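Local coordinates for putative translational inhibitor protein (Yersinia pestis, PDB 5V4D) that is of unknown function but belongs to the Rid (YjgF-like) family, so it may act as an enamine/imine deaminase, at residues 10-15 and 61-66; 54-59 and 118-123. All coordinates share one frame; numbering follows the deposited sequence.

Interaction 1 of 2, residues 10-15 and 61-66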
# COMPACT_ATOMS: atom_id res chain seq x y z
N LYS A 10 -15.44 -19.86 -2.06
CA LYS A 10 -16.64 -19.49 -1.33
C LYS A 10 -16.40 -19.34 0.17
O LYS A 10 -17.31 -18.86 0.88
CB LYS A 10 -17.76 -20.54 -1.58
CG LYS A 10 -18.36 -20.51 -2.98
CD LYS A 10 -18.77 -19.10 -3.40
CE LYS A 10 -19.91 -19.10 -4.41
NZ LYS A 10 -19.59 -19.92 -5.62
N ASN A 11 -15.24 -19.75 0.69
CA ASN A 11 -14.95 -19.54 2.11
C ASN A 11 -14.41 -18.16 2.45
O ASN A 11 -14.18 -17.88 3.63
CB ASN A 11 -13.98 -20.61 2.59
CG ASN A 11 -14.63 -21.98 2.58
OD1 ASN A 11 -15.83 -22.11 2.89
ND2 ASN A 11 -13.88 -22.98 2.18
N ALA A 12 -14.22 -17.28 1.47
CA ALA A 12 -14.01 -15.86 1.73
C ALA A 12 -15.14 -15.09 1.10
O ALA A 12 -15.82 -15.60 0.20
CB ALA A 12 -12.66 -15.36 1.17
N PRO A 13 -15.36 -13.84 1.51
CA PRO A 13 -16.49 -13.06 0.97
C PRO A 13 -16.44 -12.96 -0.54
O PRO A 13 -15.38 -12.72 -1.13
CB PRO A 13 -16.28 -11.68 1.60
CG PRO A 13 -15.66 -11.97 2.91
CD PRO A 13 -14.69 -13.12 2.61
N SER A 14 -17.61 -13.09 -1.17
CA SER A 14 -17.68 -12.81 -2.60
C SER A 14 -17.30 -11.36 -2.87
O SER A 14 -17.65 -10.46 -2.10
CB SER A 14 -19.08 -13.09 -3.13
OG SER A 14 -19.46 -14.41 -2.80
N ALA A 15 -16.61 -11.13 -3.97
CA ALA A 15 -16.22 -9.77 -4.31
C ALA A 15 -17.46 -8.87 -4.48
O ALA A 15 -18.37 -9.20 -5.25
CB ALA A 15 -15.37 -9.78 -5.58
N ASP A 61 -7.22 -16.17 5.89
CA ASP A 61 -6.79 -17.56 5.92
C ASP A 61 -7.45 -18.36 4.80
O ASP A 61 -6.80 -19.18 4.15
CB ASP A 61 -7.09 -18.15 7.30
CG ASP A 61 -6.27 -19.37 7.57
OD1 ASP A 61 -5.07 -19.19 7.81
OD2 ASP A 61 -6.85 -20.49 7.62
N ALA A 62 -8.76 -18.15 4.58
CA ALA A 62 -9.45 -18.88 3.52
C ALA A 62 -8.82 -18.63 2.15
O ALA A 62 -8.75 -19.55 1.31
CB ALA A 62 -10.94 -18.50 3.48
N VAL A 63 -8.42 -17.39 1.88
CA VAL A 63 -7.80 -17.05 0.61
C VAL A 63 -6.45 -17.74 0.47
O VAL A 63 -6.16 -18.36 -0.55
CB VAL A 63 -7.67 -15.52 0.50
CG1 VAL A 63 -6.80 -15.15 -0.74
CG2 VAL A 63 -9.05 -14.94 0.43
N LEU A 64 -5.65 -17.74 1.55
CA LEU A 64 -4.36 -18.42 1.52
C LEU A 64 -4.55 -19.91 1.23
O LEU A 64 -3.84 -20.48 0.40
CB LEU A 64 -3.67 -18.25 2.87
CG LEU A 64 -3.36 -16.81 3.25
CD1 LEU A 64 -2.71 -16.82 4.65
CD2 LEU A 64 -2.47 -16.15 2.19
N LEU A 65 -5.48 -20.55 1.94
CA LEU A 65 -5.69 -22.00 1.76
C LEU A 65 -6.09 -22.32 0.33
O LEU A 65 -5.61 -23.31 -0.23
CB LEU A 65 -6.75 -22.51 2.73
CG LEU A 65 -6.35 -22.43 4.21
CD1 LEU A 65 -7.45 -22.99 5.11
CD2 LEU A 65 -5.05 -23.16 4.46
N GLN A 66 -6.96 -21.51 -0.26
CA GLN A 66 -7.40 -21.80 -1.62
C GLN A 66 -6.23 -21.69 -2.59
O GLN A 66 -6.17 -22.43 -3.59
CB GLN A 66 -8.52 -20.84 -2.01
CG GLN A 66 -9.02 -21.00 -3.45
CD GLN A 66 -9.65 -22.34 -3.70
OE1 GLN A 66 -10.02 -23.05 -2.78
NE2 GLN A 66 -9.78 -22.69 -4.98

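Interaction 2 of 2, residues 54-59 and 118-123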
# COMPACT_ATOMS: atom_id res chain seq x y z
N ARG A 54 -11.12 -10.72 14.08
CA ARG A 54 -11.17 -12.17 13.94
C ARG A 54 -11.74 -12.56 12.58
O ARG A 54 -11.18 -13.43 11.90
CB ARG A 54 -12.01 -12.79 15.05
CG ARG A 54 -11.40 -12.66 16.41
CD ARG A 54 -12.22 -13.42 17.43
NE ARG A 54 -11.69 -13.15 18.76
CZ ARG A 54 -10.55 -13.66 19.25
NH1 ARG A 54 -9.81 -14.49 18.55
NH2 ARG A 54 -10.15 -13.31 20.46
N GLN A 55 -12.82 -11.88 12.16
CA GLN A 55 -13.44 -12.20 10.87
C GLN A 55 -12.46 -11.93 9.72
O GLN A 55 -12.35 -12.74 8.80
CB GLN A 55 -14.75 -11.42 10.70
CG GLN A 55 -15.45 -11.85 9.44
CD GLN A 55 -16.00 -13.26 9.58
OE1 GLN A 55 -16.75 -13.52 10.52
NE2 GLN A 55 -15.55 -14.17 8.74
N VAL A 56 -11.74 -10.80 9.78
CA VAL A 56 -10.83 -10.44 8.70
C VAL A 56 -9.73 -11.48 8.58
O VAL A 56 -9.37 -11.91 7.48
CB VAL A 56 -10.26 -9.05 8.96
CG1 VAL A 56 -8.99 -8.79 8.13
CG2 VAL A 56 -11.34 -8.00 8.71
N LEU A 57 -9.18 -11.91 9.72
CA LEU A 57 -8.08 -12.87 9.68
C LEU A 57 -8.56 -14.22 9.18
O LEU A 57 -7.82 -14.92 8.48
CB LEU A 57 -7.42 -12.98 11.06
CG LEU A 57 -6.78 -11.65 11.44
CD1 LEU A 57 -6.39 -11.75 12.91
CD2 LEU A 57 -5.58 -11.34 10.56
N LYS A 58 -9.78 -14.63 9.55
CA LYS A 58 -10.33 -15.88 9.00
C LYS A 58 -10.55 -15.79 7.50
O LYS A 58 -10.34 -16.78 6.77
CB LYS A 58 -11.65 -16.26 9.71
CG LYS A 58 -11.48 -16.77 11.15
CD LYS A 58 -10.70 -18.08 11.22
CE LYS A 58 -11.38 -19.23 10.48
NZ LYS A 58 -10.65 -20.58 10.59
N ASN A 59 -11.00 -14.62 7.02
CA ASN A 59 -11.20 -14.44 5.58
C ASN A 59 -9.87 -14.51 4.84
O ASN A 59 -9.77 -15.16 3.79
CB ASN A 59 -11.89 -13.08 5.30
CG ASN A 59 -13.32 -13.05 5.81
OD1 ASN A 59 -13.88 -14.08 6.15
ND2 ASN A 59 -13.92 -11.85 5.84
N ALA A 118 -16.87 -0.80 7.80
CA ALA A 118 -15.96 -1.64 8.60
C ALA A 118 -15.03 -0.81 9.49
O ALA A 118 -14.67 0.34 9.17
CB ALA A 118 -15.09 -2.51 7.68
N LEU A 119 -14.59 -1.41 10.59
CA LEU A 119 -13.61 -0.76 11.47
C LEU A 119 -12.16 -1.04 11.08
O LEU A 119 -11.22 -0.37 11.58
CB LEU A 119 -13.78 -1.23 12.93
CG LEU A 119 -15.16 -0.96 13.54
CD1 LEU A 119 -15.26 -1.65 14.92
CD2 LEU A 119 -15.43 0.54 13.67
N VAL A 120 -11.95 -2.10 10.31
CA VAL A 120 -10.60 -2.54 10.00
C VAL A 120 -10.65 -3.25 8.66
O VAL A 120 -11.63 -3.94 8.35
CB VAL A 120 -10.03 -3.43 11.14
CG1 VAL A 120 -10.93 -4.67 11.45
CG2 VAL A 120 -8.58 -3.86 10.84
N GLU A 121 -9.56 -3.12 7.89
CA GLU A 121 -9.34 -3.83 6.63
C GLU A 121 -7.89 -4.23 6.58
O GLU A 121 -7.03 -3.41 6.89
CB GLU A 121 -9.69 -2.94 5.42
CG GLU A 121 -9.55 -3.68 4.09
CD GLU A 121 -9.87 -2.81 2.88
OE1 GLU A 121 -9.28 -2.98 1.80
OE2 GLU A 121 -10.66 -1.86 3.06
N ILE A 122 -7.60 -5.50 6.28
CA ILE A 122 -6.19 -5.92 6.27
C ILE A 122 -5.87 -6.50 4.90
O ILE A 122 -6.57 -7.40 4.41
CB ILE A 122 -5.89 -6.95 7.37
CG1 ILE A 122 -6.14 -6.27 8.72
CG2 ILE A 122 -4.41 -7.40 7.31
CD1 ILE A 122 -5.86 -7.22 9.90
N GLU A 123 -4.79 -5.99 4.30
CA GLU A 123 -4.28 -6.41 3.00
C GLU A 123 -2.97 -7.15 3.21
O GLU A 123 -2.14 -6.73 4.01
CB GLU A 123 -4.07 -5.15 2.16
CG GLU A 123 -3.42 -5.31 0.86
CD GLU A 123 -3.19 -3.90 0.28
OE1 GLU A 123 -4.15 -3.36 -0.25
OE2 GLU A 123 -2.10 -3.31 0.45

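Interaction 1 of 2, residues 10-15 and 61-66
Asn11 and Ala12 rest on Ala62 and Val63, so that the loop leaving strand 5-7 lies along the last turns of helix 49-66, one of the two helices that pack on the sheet in this chorismate-mutase-like fold of the Rid family. The contact illustrates how a loop can settle on a helix without a single hydrogen bond passing between them: it depends on small side chains and a close backbone approach, with the CA atoms of Asn11 and Ala62 5.7 Å apart.

The apolar part is made by methyl groups. The CB of Ala12 meets the CG2 of Val63 at 3.7 Å, and the CB of Ala62 lies 4.3 Å from the CB of Ala12, so the two helix residues receive the one loop methyl between them. Val63 offers this branch because its chi1 of 170° sets CG1 anti to the backbone N and leaves CG2 on the side of that N, facing the loop.

Asn11 meets Ala62 through its CB, 3.8 Å from Ala62 CB. Its backbone N is hydrogen-bonded to Thr9 OG1, a bond inside the loop. Further along, Pro13 O accepts a hydrogen bond from Gln21 NE2, and Ala12 also touches Gln21, which ties the loop to the approach to strand 22-25. Within the helix, Gln66 N donates to Ala62 O. The closest approach across the contact is polar against apolar: Asn11 O is 3.3 Å from the CB of Ala62.

Interaction 2 of 2, residues 54-59 and 118-123
Val56 projects from helix 54-59 onto Ile122 of strand 120-123, with Val120 and Leu57 completing the fit; all four side chains are apolar and buried. Helix and strand run in nearly the same direction, their short axes 8.7 Å apart and inclined by 24°, as expected where a helix covers a sheet in an alpha/beta fold.

The principal bump is the forked end of Val56. Its two methyls separate along the strand: CG1 presses against Ile122, 3.7 Å from the CB and 3.8 Å from CG1 of that residue, whereas CG2 turns toward Val120, lying 4.1 Å from its backbone O and 4.3 Å from its CG1. With chi1 of 162° setting CG1 anti to the backbone N and CG2 beside it, the fork fits over the gap between Val120 and Ile122, one methyl to each. Val120 O is buried here with no hydrogen-bond partner.

Ile122 answers with an extended arm. Its chi2 of 180° stretches the chain so that CD1 keeps 3.9 Å from CG1 of Val56 and comes to 4.2 Å from CD2 of Leu57. Leu57 starts out along the flank of the helix, but its end meets that of Ile122 there.

Glu121 and Glu123 point away from the helix, Glu123 OE1 forming a salt bridge with Lys76 NZ and a hydrogen bond with Ser107 OG of the second subunit. Neighbouring elements extend the apolar layer: Ile79 of strand 74-81 touches Val120 and Ile122, Ile60 touches Ile122, and helix 87-98 borders it through Ile93 and Tyr97 on Leu57 and Tyr94 on Ile122.

Interactions 1 and 2 show one helix used at two levels along its length: helix 49-66 meets the sheet through 54-59 and the loop 10-15 through 61-66. Their centres are about 12 Å apart, and Asn59 joins them, its ND2 lying 3.4 Å from Pro13 CG and its O 3.9 Å from Ala12 CB. The same ND2 donates a hydrogen bond to Ile37 O, bringing a further loop to the junction. The first contact is partly buried near the surface, the second deep in the chain. A bound calcium ion lies about 10 Å from the side chain of Leu57; separately, Asp92 and Asp96 of helix 87-98 bind a calcium ion.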